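Long-range contacts in beta-catenin homolog sys-1 (Caenorhabditis elegans, PDB 3C2G), which acts as a transcription coregulator in the Wnt signaling asymmetry pathway, binding the TCF factor pop-1 directly and activating or repressing target genes depending on upstream signals: residues F160-K165 with F196-D201; H215-P219 with V281-G285; S235-I239 with L256-I260; V431-I435 with P475-K479. One frame throughout, in Å; residues are numbered along the deposited sequence.

Read from the N terminus, the chain closes contact 1 first: 160-165 at the end of helix 154-164 meets 196-201 at the end of helix 189-198, shutting a loop of 30 residues. Contact 2 opens next at 215-219 and closes at 281-285, and within that span contact 3 joins helix 224-239 to helix 251-270, so the shorter loop is nested in the longer; their centres lie 23 Å apart. Contact 4 comes last, in series with all the others, linking the C-terminal part of helix 425-432 to the loop after helix 457-472. Its centre is 56 Å from that of contact 1, across the chain's centre, in keeping with an elongated armadillo domain.

Contact 1: residues F160-K165 with F196-D201; sequences FAQHLK and FIISKD
Residues 160-164 are the last part of helix 154-164, and Lys165 leaves it with phi/psi of -85/82°. Opposite, helix 189-198 ends in 196-198; Ser199 is the first residue to depart from helical angles, and Ile198 to Asp201 form a type II beta turn, with Lys200 at 66/18° and Asp201 N bonded to Ile198 O at 3.0 Å. The backbones come closest at Ala161 and Ile197, whose CA atoms are 5.6 Å apart, a spacing allowed by the small alanine. Phe196, chi1 t, extends its ring across this gap: its CE2 lies 3.5 Å from Ala161 CA, 3.8 Å from Phe160 CD2 and 3.9 Å from Leu164 CD1, the leucine atom at the ring edge. The two phenylalanine rings are oblique, with planes at 43° and centroids 5.9 Å apart. Leu164, chi1 m and chi2 t, sets its CB 3.8 Å from Ile197 CG2. Beyond this apolar patch the nearly extended Lys165 side chain passes Ile197, CE to O 3.2 Å, and forms a salt bridge from NZ to Asp201 OD1 at 3.0 Å. Packing the C-terminal ends of helices separated by helix 167-174 is consistent with stacked armadillo repeats. Asp201 also N-caps helix 202-210 through a weak OD2 bond to Leu204 N, Ile197 touches Phe208 of that helix, and helix 134-150 packs against Phe160, Leu164 and Phe196 through Phe144, Ile147 and Ile148.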
loop_
_atom_site.group_PDB
_atom_site.type_symbol
_atom_site.label_atom_id
_atom_site.label_comp_id
_atom_site.label_asym_id
_atom_site.label_seq_id
_atom_site.Cartn_x
_atom_site.Cartn_y
_atom_site.Cartn_z
ATOM N N PHE A 160 -12.446 24.254 2.540
ATOM C CA PHE A 160 -13.202 23.837 1.370
ATOM C C PHE A 160 -13.722 22.419 1.560
ATOM O O PHE A 160 -14.898 22.150 1.303
ATOM C CB PHE A 160 -12.361 23.961 0.093
ATOM C CG PHE A 160 -13.139 23.730 -1.168
ATOM C CD1 PHE A 160 -14.349 24.386 -1.384
ATOM C CD2 PHE A 160 -12.665 22.859 -2.140
ATOM C CE1 PHE A 160 -15.080 24.171 -2.546
ATOM C CE2 PHE A 160 -13.391 22.633 -3.305
ATOM C CZ PHE A 160 -14.604 23.292 -3.511
ATOM N N ALA A 161 -12.848 21.533 2.038
ATOM C CA ALA A 161 -13.233 20.163 2.380
ATOM C C ALA A 161 -14.437 20.117 3.312
ATOM O O ALA A 161 -15.385 19.385 3.051
ATOM C CB ALA A 161 -12.057 19.404 2.976
ATOM N N GLN A 162 -14.415 20.913 4.379
ATOM C CA GLN A 162 -15.540 20.956 5.310
ATOM C C GLN A 162 -16.852 21.389 4.642
ATOM O O GLN A 162 -17.892 20.768 4.867
ATOM C CB GLN A 162 -15.226 21.841 6.520
ATOM C CG GLN A 162 -16.262 21.736 7.643
ATOM C CD GLN A 162 -15.878 22.532 8.894
ATOM O OE1 GLN A 162 -14.695 22.624 9.253
ATOM N NE2 GLN A 162 -16.884 23.097 9.572
ATOM N N HIS A 163 -16.793 22.438 3.817
ATOM C CA HIS A 163 -17.966 22.924 3.072
ATOM C C HIS A 163 -18.624 21.857 2.192
ATOM O O HIS A 163 -19.832 21.890 1.964
ATOM C CB HIS A 163 -17.603 24.134 2.202
ATOM C CG HIS A 163 -17.077 25.310 2.970
ATOM N ND1 HIS A 163 -16.183 26.209 2.427
ATOM C CD2 HIS A 163 -17.311 25.728 4.238
ATOM C CE1 HIS A 163 -15.896 27.135 3.323
ATOM N NE2 HIS A 163 -16.565 26.865 4.431
ATOM N N LEU A 164 -17.822 20.920 1.700
ATOM C CA LEU A 164 -18.295 19.874 0.799
ATOM C C LEU A 164 -19.001 18.707 1.481
ATOM O O LEU A 164 -19.720 17.951 0.827
ATOM C CB LEU A 164 -17.135 19.343 -0.038
ATOM C CG LEU A 164 -16.500 20.355 -0.985
ATOM C CD1 LEU A 164 -15.395 19.710 -1.768
ATOM C CD2 LEU A 164 -17.550 20.965 -1.917
ATOM N N LYS A 165 -18.800 18.551 2.786
ATOM C CA LYS A 165 -19.356 17.405 3.493
ATOM C C LYS A 165 -20.784 17.642 3.945
ATOM O O LYS A 165 -21.032 18.018 5.087
ATOM C CB LYS A 165 -18.455 16.996 4.657
ATOM C CG LYS A 165 -17.189 16.299 4.185
ATOM C CD LYS A 165 -16.085 16.396 5.199
ATOM C CE LYS A 165 -14.746 16.343 4.494
ATOM N NZ LYS A 165 -13.643 16.309 5.467
ATOM N N PHE A 196 -10.766 13.728 -2.153
ATOM C CA PHE A 196 -10.530 14.956 -1.428
ATOM C C PHE A 196 -11.290 15.032 -0.102
ATOM O O PHE A 196 -10.721 15.441 0.901
ATOM C CB PHE A 196 -10.858 16.151 -2.345
ATOM C CG PHE A 196 -10.695 17.498 -1.690
ATOM C CD1 PHE A 196 -9.427 18.025 -1.446
ATOM C CD2 PHE A 196 -11.817 18.244 -1.329
ATOM C CE1 PHE A 196 -9.273 19.272 -0.835
ATOM C CE2 PHE A 196 -11.676 19.502 -0.731
ATOM C CZ PHE A 196 -10.397 20.013 -0.481
ATOM N N ILE A 197 -12.558 14.640 -0.092
ATOM C CA ILE A 197 -13.359 14.728 1.125
ATOM C C ILE A 197 -13.070 13.583 2.098
ATOM O O ILE A 197 -13.312 13.697 3.301
ATOM C CB ILE A 197 -14.892 14.798 0.838
ATOM C CG1 ILE A 197 -15.392 13.517 0.178
ATOM C CG2 ILE A 197 -15.251 16.029 -0.004
ATOM C CD1 ILE A 197 -16.895 13.470 0.003
ATOM N N ILE A 198 -12.558 12.481 1.562
ATOM C CA ILE A 198 -12.253 11.286 2.337
ATOM C C ILE A 198 -10.920 11.446 3.048
ATOM O O ILE A 198 -10.709 10.884 4.110
ATOM C CB ILE A 198 -12.216 10.051 1.411
ATOM C CG1 ILE A 198 -13.624 9.506 1.204
ATOM C CG2 ILE A 198 -11.304 8.972 1.938
ATOM C CD1 ILE A 198 -13.743 8.588 -0.010
ATOM N N SER A 199 -10.025 12.224 2.455
ATOM C CA SER A 199 -8.664 12.340 2.952
ATOM C C SER A 199 -8.612 12.729 4.429
ATOM O O SER A 199 -9.106 13.791 4.818
ATOM C CB SER A 199 -7.873 13.333 2.108
ATOM O OG SER A 199 -6.530 13.383 2.541
ATOM N N LYS A 200 -8.025 11.837 5.235
ATOM C CA LYS A 200 -7.818 12.027 6.686
ATOM C C LYS A 200 -9.117 12.085 7.512
ATOM O O LYS A 200 -9.119 12.541 8.666
ATOM C CB LYS A 200 -6.918 13.241 6.971
ATOM C CG LYS A 200 -5.539 13.171 6.317
ATOM C CD LYS A 200 -4.624 14.288 6.832
ATOM C CE LYS A 200 -3.241 14.238 6.166
ATOM N NZ LYS A 200 -2.442 15.484 6.421
ATOM N N ASP A 201 -10.211 11.604 6.928
ATOM C CA ASP A 201 -11.489 11.531 7.617
ATOM C C ASP A 201 -11.869 10.062 7.810
ATOM O O ASP A 201 -12.721 9.528 7.100
ATOM C CB ASP A 201 -12.561 12.284 6.819
ATOM C CG ASP A 201 -13.635 12.911 7.705
ATOM O OD1 ASP A 201 -13.924 14.113 7.519
ATOM O OD2 ASP A 201 -14.193 12.216 8.581
#

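Contact 2: residues H215-P219 with V281-G285; sequences HDQPP and VRSDG
A C-terminal helix end meets an irregular loop here: helix 274-282 finishes in a Schellman motif, and its last helical side chain, Arg282, reaches the carbonyls of 215-219, in the loop between helices 202-210 and 224-239. The motif is defined by Asp284 as C-prime residue, at phi/psi 75/27°, with Asp284 N bonded to Val281 O at 3.2 Å and Gly285 N to Phe280 O. His215 and Asp216 have compact backbone angles (-67/-8° and -99/-14°), whereas Gln217, Pro218 and Pro219 are extended, with psi of 164°, 128° and 135°. The segments stay well separated, the nearest CA atoms being those of Pro218 and Arg282 at 7.1 Å, so a long side chain must span the gap. Arg282 does so with chi1 m, chi2 t and chi3 m. Its NH2 donates to Gln217 O at 2.7 Å, near the guanidinium plane, and weakly to His215 O at 3.4 Å (N-H...O angle 142°); Asp216 O lies over one guanidinium face, 3.7 Å from NH2. Pro219 CG makes a van der Waals contact with Ser283 OG at 3.5 Å, the hydroxyl itself being hydrogen-bonded to Gly279 O. Trp210 stacks on His215 and touches both Pro219 and Arg282. An arginine near a helix end closed by a Schellman motif thus binds main-chain carbonyls of an inter-helix loop, firmly Gln217 O and weakly His215 O, tying together helical units of the armadillo domain.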
loop_
_atom_site.group_PDB
_atom_site.type_symbol
_atom_site.label_atom_id
_atom_site.label_comp_id
_atom_site.label_asym_id
_atom_site.label_seq_id
_atom_site.Cartn_x
_atom_site.Cartn_y
_atom_site.Cartn_z
ATOM N N HIS A 215 -20.207 -3.867 11.458
ATOM C CA HIS A 215 -18.994 -4.236 10.721
ATOM C C HIS A 215 -18.829 -5.742 10.489
ATOM O O HIS A 215 -17.932 -6.155 9.754
ATOM C CB HIS A 215 -17.747 -3.679 11.419
ATOM C CG HIS A 215 -17.633 -2.186 11.369
ATOM N ND1 HIS A 215 -16.443 -1.525 11.595
ATOM C CD2 HIS A 215 -18.553 -1.225 11.111
ATOM C CE1 HIS A 215 -16.637 -0.225 11.489
ATOM N NE2 HIS A 215 -17.909 -0.015 11.199
ATOM N N ASP A 216 -19.688 -6.552 11.103
ATOM C CA ASP A 216 -19.666 -8.004 10.892
ATOM C C ASP A 216 -20.718 -8.462 9.878
ATOM O O ASP A 216 -20.674 -9.596 9.399
ATOM C CB ASP A 216 -19.833 -8.756 12.223
ATOM C CG ASP A 216 -21.149 -8.423 12.930
ATOM O OD1 ASP A 216 -21.104 -7.672 13.927
ATOM O OD2 ASP A 216 -22.223 -8.894 12.482
ATOM N N GLN A 217 -21.670 -7.582 9.567
ATOM C CA GLN A 217 -22.668 -7.844 8.529
ATOM C C GLN A 217 -22.034 -7.736 7.132
ATOM O O GLN A 217 -20.939 -7.186 6.990
ATOM C CB GLN A 217 -23.826 -6.843 8.624
ATOM C CG GLN A 217 -24.552 -6.806 9.954
ATOM C CD GLN A 217 -25.684 -7.805 10.059
ATOM O OE1 GLN A 217 -25.459 -9.009 10.178
ATOM N NE2 GLN A 217 -26.912 -7.303 10.037
ATOM N N PRO A 218 -22.723 -8.259 6.098
ATOM C CA PRO A 218 -22.294 -8.009 4.723
ATOM C C PRO A 218 -22.356 -6.510 4.434
ATOM O O PRO A 218 -23.389 -5.889 4.700
ATOM C CB PRO A 218 -23.350 -8.744 3.883
ATOM C CG PRO A 218 -23.940 -9.756 4.805
ATOM C CD PRO A 218 -23.924 -9.115 6.150
ATOM N N PRO A 219 -21.256 -5.917 3.922
ATOM C CA PRO A 219 -21.298 -4.491 3.616
ATOM C C PRO A 219 -22.553 -4.146 2.822
ATOM O O PRO A 219 -22.916 -4.877 1.896
ATOM C CB PRO A 219 -20.041 -4.280 2.778
ATOM C CG PRO A 219 -19.107 -5.305 3.281
ATOM C CD PRO A 219 -19.942 -6.504 3.608
ATOM N N VAL A 281 -13.319 -8.527 1.234
ATOM C CA VAL A 281 -13.113 -9.920 0.894
ATOM C C VAL A 281 -14.406 -10.734 0.963
ATOM O O VAL A 281 -14.620 -11.595 0.128
ATOM C CB VAL A 281 -11.992 -10.545 1.728
ATOM C CG1 VAL A 281 -11.875 -12.062 1.459
ATOM C CG2 VAL A 281 -10.660 -9.822 1.448
ATOM N N ARG A 282 -15.279 -10.458 1.925
ATOM C CA ARG A 282 -16.569 -11.154 1.992
ATOM C C ARG A 282 -17.511 -10.738 0.853
ATOM O O ARG A 282 -18.460 -11.446 0.530
ATOM C CB ARG A 282 -17.241 -10.976 3.375
ATOM C CG ARG A 282 -16.352 -11.384 4.591
ATOM C CD ARG A 282 -17.025 -11.298 5.992
ATOM N NE ARG A 282 -17.872 -10.114 6.206
ATOM C CZ ARG A 282 -17.513 -8.990 6.845
ATOM N NH1 ARG A 282 -16.292 -8.831 7.355
ATOM N NH2 ARG A 282 -18.396 -8.002 6.974
ATOM N N SER A 283 -17.250 -9.595 0.229
ATOM C CA SER A 283 -18.059 -9.144 -0.912
ATOM C C SER A 283 -17.434 -9.567 -2.248
ATOM O O SER A 283 -17.822 -9.080 -3.303
ATOM C CB SER A 283 -18.231 -7.637 -0.866
ATOM O OG SER A 283 -18.470 -7.213 0.468
ATOM N N ASP A 284 -16.453 -10.467 -2.178
ATOM C CA ASP A 284 -15.820 -11.077 -3.352
ATOM C C ASP A 284 -14.855 -10.143 -4.084
ATOM O O ASP A 284 -14.594 -10.289 -5.281
ATOM C CB ASP A 284 -16.865 -11.702 -4.282
ATOM C CG ASP A 284 -17.316 -13.070 -3.793
ATOM O OD1 ASP A 284 -16.564 -13.692 -3.007
ATOM O OD2 ASP A 284 -18.415 -13.523 -4.180
ATOM N N GLY A 285 -14.304 -9.208 -3.322
ATOM C CA GLY A 285 -13.381 -8.240 -3.857
ATOM C C GLY A 285 -12.176 -8.855 -4.538
ATOM O O GLY A 285 -11.773 -8.411 -5.615
#

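Contact 3: residues S235-I239 with L256-I260; sequences SYRLI and LIQVI
Two neighbouring helices of the armadillo domain, 224-239 and 251-270, pack nearly antiparallel: the axes of the short segments cross at -150° and approach to 9.6 Å. The nearest CA atoms, those of Ser235 and Leu256, are 5.8 Å apart, and the small serine there provides the hollow. Around it close Val259 CG1, 3.6 Å from Ser235 OG, and Ile260 CG1, 3.6 Å from Ser235 CB. Leu256 (chi1 m, chi2 t) is the main bump on its helix. It fits between residues one turn apart, its CD2 4.0 Å from Ser235 OG and its CB 3.5 Å from Ile239 CG2, while Leu238 CB touches its CD1 at 3.8 Å. In return Ile239, chi1 p, projects between Leu256, Ile257 and Ile260. Ser235 OG bonds to Val231 O in its own helix, and the side chains that pack around it are aliphatic, so the interface is held by apolar contacts. Helix 285-292 adds Val292, which touches both Tyr236 and Ile260. One turn on from Ser235, Ile239 CD1 lies 3.8 Å from Ile260 CD1 and 4.2 Å from Ile257 CG1.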
loop_
_atom_site.group_PDB
_atom_site.type_symbol
_atom_site.label_atom_id
_atom_site.label_comp_id
_atom_site.label_asym_id
_atom_site.label_seq_id
_atom_site.Cartn_x
_atom_site.Cartn_y
_atom_site.Cartn_z
ATOM N N SER A 235 -17.175 -2.096 -15.986
ATOM C CA SER A 235 -16.169 -1.586 -16.914
ATOM C C SER A 235 -15.387 -2.732 -17.538
ATOM O O SER A 235 -15.135 -2.729 -18.755
ATOM C CB SER A 235 -15.205 -0.605 -16.235
ATOM O OG SER A 235 -15.884 0.458 -15.580
ATOM N N TYR A 236 -15.011 -3.718 -16.720
ATOM C CA TYR A 236 -14.277 -4.858 -17.248
ATOM C C TYR A 236 -15.089 -5.531 -18.349
ATOM O O TYR A 236 -14.568 -5.848 -19.411
ATOM C CB TYR A 236 -13.886 -5.877 -16.172
ATOM C CG TYR A 236 -13.185 -7.050 -16.799
ATOM C CD1 TYR A 236 -11.886 -6.920 -17.303
ATOM C CD2 TYR A 236 -13.837 -8.265 -16.961
ATOM C CE1 TYR A 236 -11.249 -7.980 -17.931
ATOM C CE2 TYR A 236 -13.210 -9.333 -17.570
ATOM C CZ TYR A 236 -11.915 -9.185 -18.053
ATOM O OH TYR A 236 -11.295 -10.256 -18.663
ATOM N N ARG A 237 -16.375 -5.710 -18.104
ATOM C CA ARG A 237 -17.219 -6.350 -19.080
ATOM C C ARG A 237 -17.167 -5.673 -20.441
ATOM O O ARG A 237 -17.268 -6.343 -21.457
ATOM C CB ARG A 237 -18.657 -6.423 -18.583
ATOM C CG ARG A 237 -18.913 -7.619 -17.687
ATOM C CD ARG A 237 -20.350 -7.679 -17.256
ATOM N NE ARG A 237 -20.746 -9.068 -17.048
ATOM C CZ ARG A 237 -22.000 -9.483 -16.881
ATOM N NH1 ARG A 237 -23.006 -8.610 -16.884
ATOM N NH2 ARG A 237 -22.244 -10.775 -16.707
ATOM N N LEU A 238 -16.998 -4.353 -20.458
ATOM C CA LEU A 238 -17.066 -3.606 -21.707
ATOM C C LEU A 238 -15.733 -3.535 -22.428
ATOM O O LEU A 238 -15.690 -3.353 -23.644
ATOM C CB LEU A 238 -17.604 -2.198 -21.466
ATOM C CG LEU A 238 -19.080 -2.110 -21.061
ATOM C CD1 LEU A 238 -19.364 -0.738 -20.441
ATOM C CD2 LEU A 238 -20.014 -2.390 -22.224
ATOM N N ILE A 239 -14.646 -3.674 -21.680
ATOM C CA ILE A 239 -13.323 -3.627 -22.279
ATOM C C ILE A 239 -12.773 -5.021 -22.590
ATOM O O ILE A 239 -11.832 -5.153 -23.378
ATOM C CB ILE A 239 -12.315 -2.833 -21.414
ATOM C CG1 ILE A 239 -11.971 -3.562 -20.124
ATOM C CG2 ILE A 239 -12.831 -1.437 -21.122
ATOM C CD1 ILE A 239 -10.713 -3.050 -19.471
ATOM N N LEU A 256 -12.526 3.899 -19.830
ATOM C CA LEU A 256 -12.940 2.791 -18.982
ATOM C C LEU A 256 -11.771 2.201 -18.197
ATOM O O LEU A 256 -11.930 1.864 -17.038
ATOM C CB LEU A 256 -13.671 1.732 -19.791
ATOM C CG LEU A 256 -15.088 2.100 -20.262
ATOM C CD1 LEU A 256 -15.646 1.023 -21.166
ATOM C CD2 LEU A 256 -16.070 2.380 -19.111
ATOM N N ILE A 257 -10.595 2.116 -18.815
ATOM C CA ILE A 257 -9.417 1.617 -18.128
ATOM C C ILE A 257 -9.140 2.525 -16.957
ATOM O O ILE A 257 -8.914 2.071 -15.825
ATOM C CB ILE A 257 -8.191 1.546 -19.068
ATOM C CG1 ILE A 257 -8.288 0.303 -19.967
ATOM C CG2 ILE A 257 -6.864 1.533 -18.271
ATOM C CD1 ILE A 257 -7.287 0.291 -21.121
ATOM N N GLN A 258 -9.180 3.824 -17.240
ATOM C CA GLN A 258 -8.934 4.861 -16.237
ATOM C C GLN A 258 -9.993 4.803 -15.129
ATOM O O GLN A 258 -9.668 4.975 -13.961
ATOM C CB GLN A 258 -8.863 6.240 -16.910
ATOM C CG GLN A 258 -7.780 7.188 -16.357
ATOM C CD GLN A 258 -6.335 6.639 -16.439
ATOM O OE1 GLN A 258 -5.934 5.997 -17.424
ATOM N NE2 GLN A 258 -5.548 6.909 -15.396
ATOM N N VAL A 259 -11.244 4.535 -15.488
ATOM C CA VAL A 259 -12.286 4.333 -14.493
ATOM C C VAL A 259 -11.949 3.161 -13.542
ATOM O O VAL A 259 -12.158 3.252 -12.332
ATOM C CB VAL A 259 -13.665 4.097 -15.143
ATOM C CG1 VAL A 259 -14.648 3.488 -14.129
ATOM C CG2 VAL A 259 -14.221 5.390 -15.702
ATOM N N ILE A 260 -11.415 2.072 -14.092
ATOM C CA ILE A 260 -11.029 0.915 -13.284
ATOM C C ILE A 260 -9.858 1.245 -12.337
ATOM O O ILE A 260 -9.857 0.857 -11.165
ATOM C CB ILE A 260 -10.671 -0.276 -14.191
ATOM C CG1 ILE A 260 -11.921 -0.820 -14.864
ATOM C CG2 ILE A 260 -9.915 -1.366 -13.413
ATOM C CD1 ILE A 260 -11.616 -1.523 -16.163
#

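Contact 4: residues V431-I435 with P475-K479; sequences VCKFI and PFVPK
A cysteine sulfur set against the rim of an aromatic ring is the distinctive feature: Cys432 SG lies 5.0 Å from the Phe476 ring centroid, 89° off the ring normal, hence in the ring plane, with Phe476 CD1 as its nearest ring atom at 3.8 Å. The same edge receives Val431 CB, 3.8 Å from Phe476 CE1. Phe476 has chi1 p (64°), which brings the ring nearer to 431-435 than its CA-to-CB bond, pointing sideways, would suggest. Val431 and Cys432 lie in the C-terminal part of helix 425-432, and the chain beyond keeps a tight course, Phe434 N bonding to Val431 O and Ile435 N to Cys432 O, both at 3.1 Å. The loop 475-479 follows helix 457-472; it starts compact and becomes extended, with phi/psi of -80/119° at Val477 and -65/130° at Pro478. Closest CA atoms are Cys432 and Val477, 6.0 Å apart. In this all-helical armadillo domain the contact therefore joins the C-terminal part of a helix to an inter-helix loop, and Leu471 of helix 457-472 touches Val431 and Phe434 from beside it. Val431 CG1 meets Val477 CG2 at 3.9 Å. Ile435, with chi1 and chi2 both p, places CG2 3.9 Å from Val477 CG1 and CD1 3.7 Å from Pro478 CG, and Cys432 SG also touches Pro478 CD at 3.9 Å. Within the loop, Lys479 folds back so that its NZ bonds to Val477 O at 2.8 Å, and to Thr474 O as well.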
loop_
_atom_site.group_PDB
_atom_site.type_symbol
_atom_site.label_atom_id
_atom_site.label_comp_id
_atom_site.label_asym_id
_atom_site.label_seq_id
_atom_site.Cartn_x
_atom_site.Cartn_y
_atom_site.Cartn_z
ATOM N N VAL A 431 11.142 -28.022 -2.314
ATOM C CA VAL A 431 11.897 -27.548 -1.164
ATOM C C VAL A 431 13.406 -27.790 -1.301
ATOM O O VAL A 431 14.209 -26.958 -0.870
ATOM C CB VAL A 431 11.355 -28.151 0.134
ATOM C CG1 VAL A 431 12.243 -27.799 1.321
ATOM C CG2 VAL A 431 9.922 -27.673 0.374
ATOM N N CYS A 432 13.795 -28.906 -1.914
ATOM C CA CYS A 432 15.214 -29.283 -1.985
ATOM C C CYS A 432 16.006 -28.437 -2.963
ATOM O O CYS A 432 17.228 -28.358 -2.885
ATOM C CB CYS A 432 15.367 -30.765 -2.333
ATOM S SG CYS A 432 14.969 -31.862 -0.957
ATOM N N LYS A 433 15.314 -27.809 -3.897
ATOM C CA LYS A 433 15.949 -26.826 -4.767
ATOM C C LYS A 433 16.656 -25.722 -3.968
ATOM O O LYS A 433 17.670 -25.189 -4.418
ATOM C CB LYS A 433 14.918 -26.209 -5.705
ATOM C CG LYS A 433 14.508 -27.118 -6.843
ATOM C CD LYS A 433 14.182 -26.301 -8.088
ATOM C CE LYS A 433 15.438 -25.978 -8.898
ATOM N NZ LYS A 433 15.946 -27.183 -9.626
ATOM N N PHE A 434 16.135 -25.404 -2.782
ATOM C CA PHE A 434 16.711 -24.349 -1.952
ATOM C C PHE A 434 18.066 -24.665 -1.323
ATOM O O PHE A 434 18.707 -23.758 -0.783
ATOM C CB PHE A 434 15.707 -23.823 -0.908
ATOM C CG PHE A 434 14.719 -22.834 -1.474
ATOM C CD1 PHE A 434 14.999 -21.474 -1.475
ATOM C CD2 PHE A 434 13.523 -23.265 -2.036
ATOM C CE1 PHE A 434 14.079 -20.554 -2.010
ATOM C CE2 PHE A 434 12.607 -22.352 -2.572
ATOM C CZ PHE A 434 12.883 -20.997 -2.555
ATOM N N ILE A 435 18.515 -25.921 -1.411
ATOM C CA ILE A 435 19.894 -26.230 -1.067
ATOM C C ILE A 435 20.817 -26.430 -2.267
ATOM O O ILE A 435 21.981 -26.797 -2.096
ATOM C CB ILE A 435 20.052 -27.396 -0.030
ATOM C CG1 ILE A 435 19.224 -28.631 -0.413
ATOM C CG2 ILE A 435 19.738 -26.909 1.390
ATOM C CD1 ILE A 435 19.915 -29.540 -1.413
ATOM N N PRO A 475 13.481 -32.625 7.877
ATOM C CA PRO A 475 14.043 -33.986 7.849
ATOM C C PRO A 475 14.533 -34.450 6.474
ATOM O O PRO A 475 15.629 -34.995 6.378
ATOM C CB PRO A 475 12.868 -34.859 8.311
ATOM C CG PRO A 475 12.046 -33.955 9.155
ATOM C CD PRO A 475 12.132 -32.608 8.472
ATOM N N PHE A 476 13.745 -34.234 5.425
ATOM C CA PHE A 476 14.129 -34.701 4.090
ATOM C C PHE A 476 15.145 -33.817 3.372
ATOM O O PHE A 476 15.594 -34.163 2.285
ATOM C CB PHE A 476 12.904 -34.871 3.200
ATOM C CG PHE A 476 12.177 -33.593 2.923
ATOM C CD1 PHE A 476 12.587 -32.754 1.890
ATOM C CD2 PHE A 476 11.073 -33.229 3.691
ATOM C CE1 PHE A 476 11.903 -31.567 1.638
ATOM C CE2 PHE A 476 10.386 -32.048 3.429
ATOM C CZ PHE A 476 10.798 -31.219 2.406
ATOM N N VAL A 477 15.504 -32.676 3.951
ATOM C CA VAL A 477 16.471 -31.818 3.287
ATOM C C VAL A 477 17.894 -32.333 3.528
ATOM O O VAL A 477 18.326 -32.417 4.674
ATOM C CB VAL A 477 16.319 -30.322 3.696
ATOM C CG1 VAL A 477 17.496 -29.507 3.205
ATOM C CG2 VAL A 477 15.032 -29.754 3.134
ATOM N N PRO A 478 18.613 -32.685 2.444
ATOM C CA PRO A 478 20.012 -33.111 2.569
ATOM C C PRO A 478 20.887 -31.967 3.072
ATOM O O PRO A 478 20.832 -30.862 2.532
ATOM C CB PRO A 478 20.403 -33.501 1.136
ATOM C CG PRO A 478 19.424 -32.829 0.265
ATOM C CD PRO A 478 18.155 -32.695 1.042
ATOM N N LYS A 479 21.679 -32.243 4.102
ATOM C CA LYS A 479 22.429 -31.217 4.802
ATOM C C LYS A 479 23.931 -31.290 4.572
ATOM O O LYS A 479 24.679 -30.391 4.984
ATOM C CB LYS A 479 22.125 -31.326 6.288
ATOM C CG LYS A 479 20.814 -30.678 6.653
ATOM C CD LYS A 479 19.959 -31.606 7.465
ATOM C CE LYS A 479 18.512 -31.180 7.366
ATOM N NZ LYS A 479 17.640 -32.369 7.337
#